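Long-range contacts in predicted component of a thermophile-specific DNA repair system, contains a RAMP domain (Methanopyrus kandleri, PDB 4N0L), which is the Csm3 RAMP protein of the type III-A CRISPR system, binds RNA, and may have the endonuclease activity assigned to its family: residues L10-I14 / E304-L308; E300-V305 / R328-R332; A177-T183 / S222-L226. Numbering follows the deposited sequence.

Contact 1 (L10-I14 / E304-L308)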
loop_
_atom_site.group_PDB
_atom_site.type_symbol
_atom_site.label_atom_id
_atom_site.label_comp_id
_atom_site.label_asym_id
_atom_site.label_seq_id
_atom_site.Cartn_x
_atom_site.Cartn_y
_atom_site.Cartn_z
ATOM N N LEU A 10 -10.346 -3.974 -0.944
ATOM C CA LEU A 10 -9.811 -5.306 -0.688
ATOM C C LEU A 10 -10.240 -5.744 0.703
ATOM O O LEU A 10 -10.024 -5.020 1.676
ATOM C CB LEU A 10 -8.280 -5.335 -0.805
ATOM C CG LEU A 10 -7.558 -5.165 -2.153
ATOM C CD1 LEU A 10 -7.935 -3.880 -2.888
ATOM C CD2 LEU A 10 -6.047 -5.243 -1.955
ATOM N N VAL A 11 -10.856 -6.920 0.797
ATOM C CA VAL A 11 -11.318 -7.438 2.080
ATOM C C VAL A 11 -10.782 -8.840 2.342
ATOM O O VAL A 11 -10.890 -9.732 1.498
ATOM C CB VAL A 11 -12.858 -7.472 2.160
ATOM C CG1 VAL A 11 -13.316 -7.975 3.528
ATOM C CG2 VAL A 11 -13.445 -6.098 1.864
ATOM N N GLY A 12 -10.202 -9.023 3.522
ATOM C CA GLY A 12 -9.664 -10.306 3.928
ATOM C C GLY A 12 -8.992 -10.171 5.277
ATOM O O GLY A 12 -9.481 -9.447 6.143
ATOM N N GLU A 13 -7.848 -10.824 5.450
ATOM C CA GLU A 13 -7.123 -10.707 6.708
ATOM C C GLU A 13 -5.629 -10.948 6.543
ATOM O O GLU A 13 -5.171 -11.504 5.541
ATOM C CB GLU A 13 -7.691 -11.681 7.749
ATOM C CG GLU A 13 -7.469 -13.151 7.425
ATOM C CD GLU A 13 -8.044 -14.088 8.479
ATOM O OE1 GLU A 13 -7.753 -15.300 8.409
ATOM O OE2 GLU A 13 -8.790 -13.619 9.366
ATOM N N ILE A 14 -4.872 -10.494 7.534
ATOM C CA ILE A 14 -3.440 -10.728 7.582
ATOM C C ILE A 14 -3.139 -11.881 8.531
ATOM O O ILE A 14 -3.517 -11.837 9.700
ATOM C CB ILE A 14 -2.671 -9.479 8.053
ATOM C CG1 ILE A 14 -3.004 -8.273 7.172
ATOM C CG2 ILE A 14 -1.170 -9.756 8.083
ATOM C CD1 ILE A 14 -2.522 -6.958 7.744
ATOM N N GLU A 304 -10.423 -20.234 6.816
ATOM C CA GLU A 304 -9.358 -19.683 5.976
ATOM C C GLU A 304 -9.282 -18.157 6.059
ATOM O O GLU A 304 -8.186 -17.594 6.063
ATOM C CB GLU A 304 -9.543 -20.115 4.517
ATOM C CG GLU A 304 -9.504 -21.626 4.278
ATOM C CD GLU A 304 -8.144 -22.257 4.568
ATOM O OE1 GLU A 304 -7.168 -21.520 4.834
ATOM O OE2 GLU A 304 -8.054 -23.503 4.537
ATOM N N VAL A 305 -10.427 -17.485 6.126
ATOM C CA VAL A 305 -10.434 -16.034 6.282
ATOM C C VAL A 305 -11.365 -15.683 7.438
ATOM O O VAL A 305 -12.547 -15.408 7.239
ATOM C CB VAL A 305 -10.888 -15.306 4.997
ATOM C CG1 VAL A 305 -10.763 -13.797 5.168
ATOM C CG2 VAL A 305 -10.072 -15.768 3.798
ATOM N N THR A 306 -10.810 -15.675 8.647
ATOM C CA THR A 306 -11.604 -15.577 9.870
ATOM C C THR A 306 -12.261 -14.216 10.072
ATOM O O THR A 306 -13.253 -14.103 10.793
ATOM C CB THR A 306 -10.745 -15.898 11.109
ATOM O OG1 THR A 306 -9.839 -14.818 11.365
ATOM C CG2 THR A 306 -9.957 -17.175 10.883
ATOM N N TYR A 307 -11.705 -13.190 9.433
ATOM C CA TYR A 307 -12.195 -11.825 9.591
ATOM C C TYR A 307 -13.627 -11.678 9.100
ATOM O O TYR A 307 -14.382 -10.848 9.609
ATOM C CB TYR A 307 -11.291 -10.846 8.839
ATOM C CG TYR A 307 -11.656 -9.384 9.010
ATOM C CD1 TYR A 307 -11.856 -8.839 10.274
ATOM C CD2 TYR A 307 -11.781 -8.545 7.909
ATOM C CE1 TYR A 307 -12.173 -7.498 10.433
ATOM C CE2 TYR A 307 -12.099 -7.205 8.057
ATOM C CZ TYR A 307 -12.294 -6.687 9.322
ATOM O OH TYR A 307 -12.617 -5.357 9.471
ATOM N N LEU A 308 -13.994 -12.488 8.112
ATOM C CA LEU A 308 -15.305 -12.376 7.483
ATOM C C LEU A 308 -16.445 -12.645 8.463
ATOM O O LEU A 308 -17.526 -12.074 8.329
ATOM C CB LEU A 308 -15.407 -13.323 6.285
ATOM C CG LEU A 308 -14.423 -13.046 5.142
ATOM C CD1 LEU A 308 -14.754 -13.893 3.923
ATOM C CD2 LEU A 308 -14.376 -11.564 4.776
#

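Contact 2 (E300-V305 / R328-R332)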
loop_
_atom_site.group_PDB
_atom_site.type_symbol
_atom_site.label_atom_id
_atom_site.label_comp_id
_atom_site.label_asym_id
_atom_site.label_seq_id
_atom_site.Cartn_x
_atom_site.Cartn_y
_atom_site.Cartn_z
ATOM N N GLU A 300 -18.012 -20.382 3.404
ATOM C CA GLU A 300 -16.972 -20.694 2.427
ATOM C C GLU A 300 -15.560 -20.377 2.922
ATOM O O GLU A 300 -14.605 -21.048 2.536
ATOM C CB GLU A 300 -17.227 -19.944 1.115
ATOM C CG GLU A 300 -18.440 -20.425 0.328
ATOM C CD GLU A 300 -18.244 -21.798 -0.288
ATOM O OE1 GLU A 300 -17.091 -22.275 -0.342
ATOM O OE2 GLU A 300 -19.248 -22.403 -0.717
ATOM N N ALA A 301 -15.428 -19.371 3.785
ATOM C CA ALA A 301 -14.107 -18.867 4.168
ATOM C C ALA A 301 -13.566 -19.505 5.442
ATOM O O ALA A 301 -12.898 -20.538 5.366
ATOM C CB ALA A 301 -14.152 -17.363 4.333
ATOM N N ALA A 302 -13.805 -18.858 6.584
ATOM C CA ALA A 302 -13.344 -19.349 7.887
ATOM C C ALA A 302 -13.567 -20.853 7.963
ATOM O O ALA A 302 -14.702 -21.310 7.831
ATOM C CB ALA A 302 -14.063 -18.636 9.016
ATOM N N ASP A 303 -12.511 -21.633 8.189
ATOM C CA ASP A 303 -11.290 -21.233 8.897
ATOM C C ASP A 303 -10.199 -20.500 8.099
ATOM O O ASP A 303 -9.152 -20.174 8.659
ATOM C CB ASP A 303 -10.668 -22.483 9.536
ATOM C CG ASP A 303 -9.940 -22.181 10.832
ATOM O OD1 ASP A 303 -10.410 -21.309 11.593
ATOM O OD2 ASP A 303 -8.897 -22.817 11.091
ATOM N N GLU A 304 -10.423 -20.234 6.816
ATOM C CA GLU A 304 -9.358 -19.683 5.976
ATOM C C GLU A 304 -9.282 -18.157 6.059
ATOM O O GLU A 304 -8.186 -17.594 6.063
ATOM C CB GLU A 304 -9.543 -20.115 4.517
ATOM C CG GLU A 304 -9.504 -21.626 4.278
ATOM C CD GLU A 304 -8.144 -22.257 4.568
ATOM O OE1 GLU A 304 -7.168 -21.520 4.834
ATOM O OE2 GLU A 304 -8.054 -23.503 4.537
ATOM N N VAL A 305 -10.427 -17.485 6.126
ATOM C CA VAL A 305 -10.434 -16.034 6.282
ATOM C C VAL A 305 -11.365 -15.683 7.438
ATOM O O VAL A 305 -12.547 -15.408 7.239
ATOM C CB VAL A 305 -10.888 -15.306 4.997
ATOM C CG1 VAL A 305 -10.763 -13.797 5.168
ATOM C CG2 VAL A 305 -10.072 -15.768 3.798
ATOM N N ARG A 328 -11.089 -21.428 -4.349
ATOM C CA ARG A 328 -10.370 -20.917 -3.183
ATOM C C ARG A 328 -11.234 -19.942 -2.399
ATOM O O ARG A 328 -12.097 -19.270 -2.965
ATOM C CB ARG A 328 -9.077 -20.207 -3.604
ATOM C CG ARG A 328 -8.140 -20.992 -4.510
ATOM C CD ARG A 328 -7.166 -21.810 -3.685
ATOM N NE ARG A 328 -6.415 -20.950 -2.773
ATOM C CZ ARG A 328 -5.344 -20.241 -3.124
ATOM N NH1 ARG A 328 -4.730 -19.479 -2.231
ATOM N NH2 ARG A 328 -4.887 -20.292 -4.368
ATOM N N ALA A 329 -10.985 -19.845 -1.098
ATOM C CA ALA A 329 -11.706 -18.900 -0.256
ATOM C C ALA A 329 -11.050 -17.523 -0.344
ATOM O O ALA A 329 -11.693 -16.500 -0.110
ATOM C CB ALA A 329 -11.743 -19.388 1.184
ATOM N N TYR A 330 -9.770 -17.516 -0.700
ATOM C CA TYR A 330 -8.997 -16.287 -0.820
ATOM C C TYR A 330 -7.909 -16.450 -1.875
ATOM O O TYR A 330 -7.514 -17.567 -2.201
ATOM C CB TYR A 330 -8.373 -15.906 0.527
ATOM C CG TYR A 330 -7.255 -16.828 0.981
ATOM C CD1 TYR A 330 -5.942 -16.627 0.566
ATOM C CD2 TYR A 330 -7.519 -17.910 1.815
ATOM C CE1 TYR A 330 -4.924 -17.473 0.972
ATOM C CE2 TYR A 330 -6.506 -18.761 2.228
ATOM C CZ TYR A 330 -5.212 -18.538 1.803
ATOM O OH TYR A 330 -4.206 -19.381 2.213
ATOM N N LEU A 331 -7.420 -15.333 -2.406
ATOM C CA LEU A 331 -6.229 -15.361 -3.246
ATOM C C LEU A 331 -5.149 -14.487 -2.624
ATOM O O LEU A 331 -5.441 -13.464 -2.005
ATOM C CB LEU A 331 -6.541 -14.896 -4.672
ATOM C CG LEU A 331 -7.521 -15.748 -5.484
ATOM C CD1 LEU A 331 -7.745 -15.155 -6.867
ATOM C CD2 LEU A 331 -7.027 -17.186 -5.586
ATOM N N ARG A 332 -3.900 -14.905 -2.780
ATOM C CA ARG A 332 -2.770 -14.123 -2.306
ATOM C C ARG A 332 -2.517 -12.990 -3.305
ATOM O O ARG A 332 -2.960 -13.082 -4.451
ATOM C CB ARG A 332 -1.539 -15.018 -2.135
ATOM C CG ARG A 332 -1.701 -16.068 -1.038
ATOM C CD ARG A 332 -1.355 -15.516 0.338
ATOM N NE ARG A 332 0.050 -15.135 0.447
ATOM C CZ ARG A 332 1.017 -15.952 0.854
ATOM N NH1 ARG A 332 2.269 -15.518 0.920
ATOM N NH2 ARG A 332 0.733 -17.202 1.192
#

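Contact 3 (A177-T183 / S222-L226)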
loop_
_atom_site.group_PDB
_atom_site.type_symbol
_atom_site.label_atom_id
_atom_site.label_comp_id
_atom_site.label_asym_id
_atom_site.label_seq_id
_atom_site.Cartn_x
_atom_site.Cartn_y
_atom_site.Cartn_z
ATOM N N ALA A 177 -5.520 -2.653 11.331
ATOM C CA ALA A 177 -5.719 -4.096 11.365
ATOM C C ALA A 177 -5.726 -4.612 12.798
ATOM O O ALA A 177 -4.681 -4.708 13.442
ATOM C CB ALA A 177 -4.642 -4.801 10.549
ATOM N N HIS A 178 -6.912 -4.948 13.287
ATOM C CA HIS A 178 -7.074 -5.449 14.644
ATOM C C HIS A 178 -7.248 -6.962 14.619
ATOM O O HIS A 178 -7.683 -7.517 13.611
ATOM C CB HIS A 178 -8.273 -4.777 15.322
ATOM C CG HIS A 178 -8.072 -3.322 15.603
ATOM N ND1 HIS A 178 -7.521 -2.858 16.780
ATOM C CD2 HIS A 178 -8.340 -2.219 14.861
ATOM C CE1 HIS A 178 -7.463 -1.541 16.752
ATOM N NE2 HIS A 178 -7.955 -1.127 15.594
ATOM N N PRO A 179 -6.914 -7.639 15.728
ATOM C CA PRO A 179 -7.075 -9.097 15.742
ATOM C C PRO A 179 -8.534 -9.515 15.578
ATOM O O PRO A 179 -9.427 -8.866 16.124
ATOM C CB PRO A 179 -6.535 -9.501 17.119
ATOM C CG PRO A 179 -6.610 -8.266 17.947
ATOM C CD PRO A 179 -6.387 -7.124 17.004
ATOM N N THR A 180 -8.766 -10.572 14.805
ATOM C CA THR A 180 -10.115 -11.079 14.587
ATOM C C THR A 180 -10.618 -11.775 15.847
ATOM O O THR A 180 -9.828 -12.110 16.730
ATOM C CB THR A 180 -10.174 -12.063 13.401
ATOM O OG1 THR A 180 -9.449 -13.257 13.725
ATOM C CG2 THR A 180 -9.570 -11.432 12.153
ATOM N N THR A 181 -11.931 -11.968 15.936
ATOM C CA THR A 181 -12.534 -12.660 17.072
ATOM C C THR A 181 -11.914 -14.044 17.265
ATOM O O THR A 181 -11.637 -14.457 18.392
ATOM C CB THR A 181 -14.060 -12.799 16.899
ATOM O OG1 THR A 181 -14.663 -11.500 16.931
ATOM C CG2 THR A 181 -14.658 -13.652 18.006
ATOM N N TYR A 182 -11.686 -14.746 16.158
ATOM C CA TYR A 182 -11.003 -16.037 16.186
ATOM C C TYR A 182 -9.619 -15.916 16.819
ATOM O O TYR A 182 -9.201 -16.776 17.588
ATOM C CB TYR A 182 -10.886 -16.615 14.774
ATOM C CG TYR A 182 -9.870 -17.730 14.646
ATOM C CD1 TYR A 182 -10.179 -19.025 15.045
ATOM C CD2 TYR A 182 -8.607 -17.493 14.117
ATOM C CE1 TYR A 182 -9.257 -20.050 14.929
ATOM C CE2 TYR A 182 -7.678 -18.512 13.994
ATOM C CZ TYR A 182 -8.008 -19.788 14.403
ATOM O OH TYR A 182 -7.088 -20.807 14.286
ATOM N N THR A 183 -8.909 -14.846 16.484
ATOM C CA THR A 183 -7.561 -14.639 16.994
ATOM C C THR A 183 -7.582 -14.400 18.507
ATOM O O THR A 183 -6.709 -14.880 19.233
ATOM C CB THR A 183 -6.873 -13.460 16.270
ATOM O OG1 THR A 183 -6.657 -13.810 14.898
ATOM C CG2 THR A 183 -5.537 -13.125 16.906
ATOM N N SER A 222 -1.699 -15.808 14.241
ATOM C CA SER A 222 -2.612 -14.721 14.585
ATOM C C SER A 222 -3.133 -14.042 13.328
ATOM O O SER A 222 -2.450 -13.998 12.303
ATOM C CB SER A 222 -1.922 -13.694 15.482
ATOM O OG SER A 222 -1.530 -14.278 16.712
ATOM N N ARG A 223 -4.344 -13.507 13.409
ATOM C CA ARG A 223 -4.984 -12.958 12.227
ATOM C C ARG A 223 -5.586 -11.587 12.504
ATOM O O ARG A 223 -6.276 -11.383 13.503
ATOM C CB ARG A 223 -6.043 -13.931 11.712
ATOM C CG ARG A 223 -5.441 -15.222 11.167
ATOM C CD ARG A 223 -6.457 -16.341 11.114
ATOM N NE ARG A 223 -5.832 -17.642 10.894
ATOM C CZ ARG A 223 -5.844 -18.293 9.735
ATOM N NH1 ARG A 223 -6.452 -17.763 8.683
ATOM N NH2 ARG A 223 -5.252 -19.475 9.630
ATOM N N PHE A 224 -5.298 -10.647 11.612
ATOM C CA PHE A 224 -5.765 -9.278 11.752
ATOM C C PHE A 224 -6.604 -8.894 10.543
ATOM O O PHE A 224 -6.262 -9.233 9.411
ATOM C CB PHE A 224 -4.582 -8.318 11.929
ATOM C CG PHE A 224 -3.740 -8.612 13.145
ATOM C CD1 PHE A 224 -2.818 -9.652 13.140
ATOM C CD2 PHE A 224 -3.882 -7.856 14.297
ATOM C CE1 PHE A 224 -2.053 -9.929 14.260
ATOM C CE2 PHE A 224 -3.116 -8.128 15.421
ATOM C CZ PHE A 224 -2.201 -9.167 15.401
ATOM N N GLY A 225 -7.723 -8.223 10.795
ATOM C CA GLY A 225 -8.631 -7.818 9.737
ATOM C C GLY A 225 -7.963 -6.968 8.676
ATOM O O GLY A 225 -7.214 -6.047 8.995
ATOM N N LEU A 226 -8.228 -7.293 7.424
ATOM C CA LEU A 226 -7.696 -6.549 6.301
ATOM C C LEU A 226 -8.817 -5.926 5.484
ATOM O O LEU A 226 -9.577 -6.610 4.822
ATOM C CB LEU A 226 -6.831 -7.438 5.417
ATOM C CG LEU A 226 -6.132 -6.735 4.259
ATOM C CD1 LEU A 226 -5.106 -5.736 4.765
ATOM C CD2 LEU A 226 -5.477 -7.742 3.338
#

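Contact 1 (L10-I14 / E304-L308)
The carboxylate of Glu-13 grips the backbone of the turn at Val-305 to Leu-308. Thr-306 N donates to Glu-13 OE1 at 3.1 Å, and Thr-306 OG1 donates to Glu-13 OE2 at 2.6 Å. A weak bond from Tyr-307 N also reaches Glu-13 OE2, at 2.9 Å. Each carboxylate oxygen thus meets Thr-306. Glu-13 OE1 has a second partner in Arg-223, a salt bridge. Residues 10-14 lie in strand 7-16, the middle strand of the antiparallel sheet of this RRM-like fold, with strands 223-231 and 268-278 as neighbours. The 304-308 loop therefore packs on the central strand. Around these bonds the contact is mostly van der Waals packing. Val-305 CG1 lies 4.0 Å from Glu-13 CG and 3.9 Å from Gly-12 CA. Tyr-307 swings its ring to Gly-12, with CD2 3.0 Å from the carbonyl oxygen Gly-12 O. Farther out, Leu-308 CD2 meets Val-11 CG1 at 3.9 Å.

Contact 2 (E300-V305 / R328-R332)
Two loops meet here beside the sheet of the RRM-like fold. The first leaves helix 295-300 through a beta turn, closed by a hydrogen bond from Glu-304 N to Ala-301 O at 2.9 Å. The peptide bond between Ala-302 and Asp-303, within this turn, is cis. The second loop leads into helix 333-338, with Arg-332 as its N-cap. Leu-331 hydrogen-bonds through its backbone to Ile-272, so this loop is tied to strand 268-278. No hydrogen bond joins the two loops; they meet by packing alone. Ala-329 is at the centre of the contact. Its methyl group CB sits against the end of the helix and the turn: 3.6 Å from Glu-300 O, 3.8 Å from Ala-301 CA and 4.1 Å from Glu-304 CB. Its small size lets the backbones come close, with Ala-301 CA and Ala-329 CA 5.0 Å apart. Tyr-330 continues the contact toward Val-305. Val-305 CG2 packs on Tyr-330 CB at 3.7 Å. Glu-304 completes the interface on its exposed side. Glu-304 OE1 is in a salt bridge with Arg-271, which also touches the side chain of Tyr-330. The same Glu-304 OE1 reaches the edge of the tyrosine ring, near its plane, 3.9 Å from Tyr-330 CE2.

Contact 3 (A177-T183 / S222-L226)
Ala-177 begins the contact beside Phe-224 and Gly-225. Its methyl group CB lies 3.8 Å from Phe-224 CB, and Ala-177 CA makes a CA-H...O contact of 3.4 Å with Gly-225 O. The CA-to-CB bond of His-178 points away from the strand, and its ring stacks with that of Tyr-48. The carbonyl of His-178 faces the strand: Gly-225 N donates to His-178 O at 2.9 Å. Pro-179 is bridged with Phe-224, with their CA atoms 4.2 Å apart. This is a non-hydrogen-bonded antiparallel pair, a position where a proline without an NH is no loss. Pro-179 CD packs on Phe-224 CD2 at 3.8 Å, and Pro-179 CA touches Arg-223 O at 3.3 Å. Thr-180 supplies the second backbone bond, from Thr-180 N to Arg-223 O at 2.9 Å. It is also the N-cap of helix 181-191, and its hydroxyl bonds to that of Thr-306. In the first turn of the helix, Tyr-182 CE2 comes within 3.7 Å of Arg-223 NE. The guanidinium itself is salt-bridged to Glu-13. Thr-183 OG1 then accepts a bond from Arg-223 N at 2.8 Å, and Thr-183 CG2 lies 3.9 Å from Ser-222 CB. A helix side chain thus takes over where the backbone bonds stop. The arrangement is a single antiparallel beta bridge running into a helix N terminus, on the side of strand 223-231 away from strand 7-16, in the antiparallel sheet of the RRM-like fold of this RAMP protein.

In the fold
From the N terminus, the chain passes first through residues 10-14, on the central strand. Contact 1 closes only at 304-308, so its loop spans most of the protein, including the zinc site, which lies away from all three contacts. Contact 3 opens and closes within that span, joining the start of helix 181-191 to strand 223-231. Contact 2 opens at 300-305, shares Glu-304 and Val-305 with contact 1, and closes a short C-terminal loop at 328-332. It brings the loop after helix 295-300 against the loop before helix 333-338. Contacts 1 and 3 are linked through neighbouring strands, where Ile-14 N probably hydrogen-bonds to Phe-224 O at 2.7 Å.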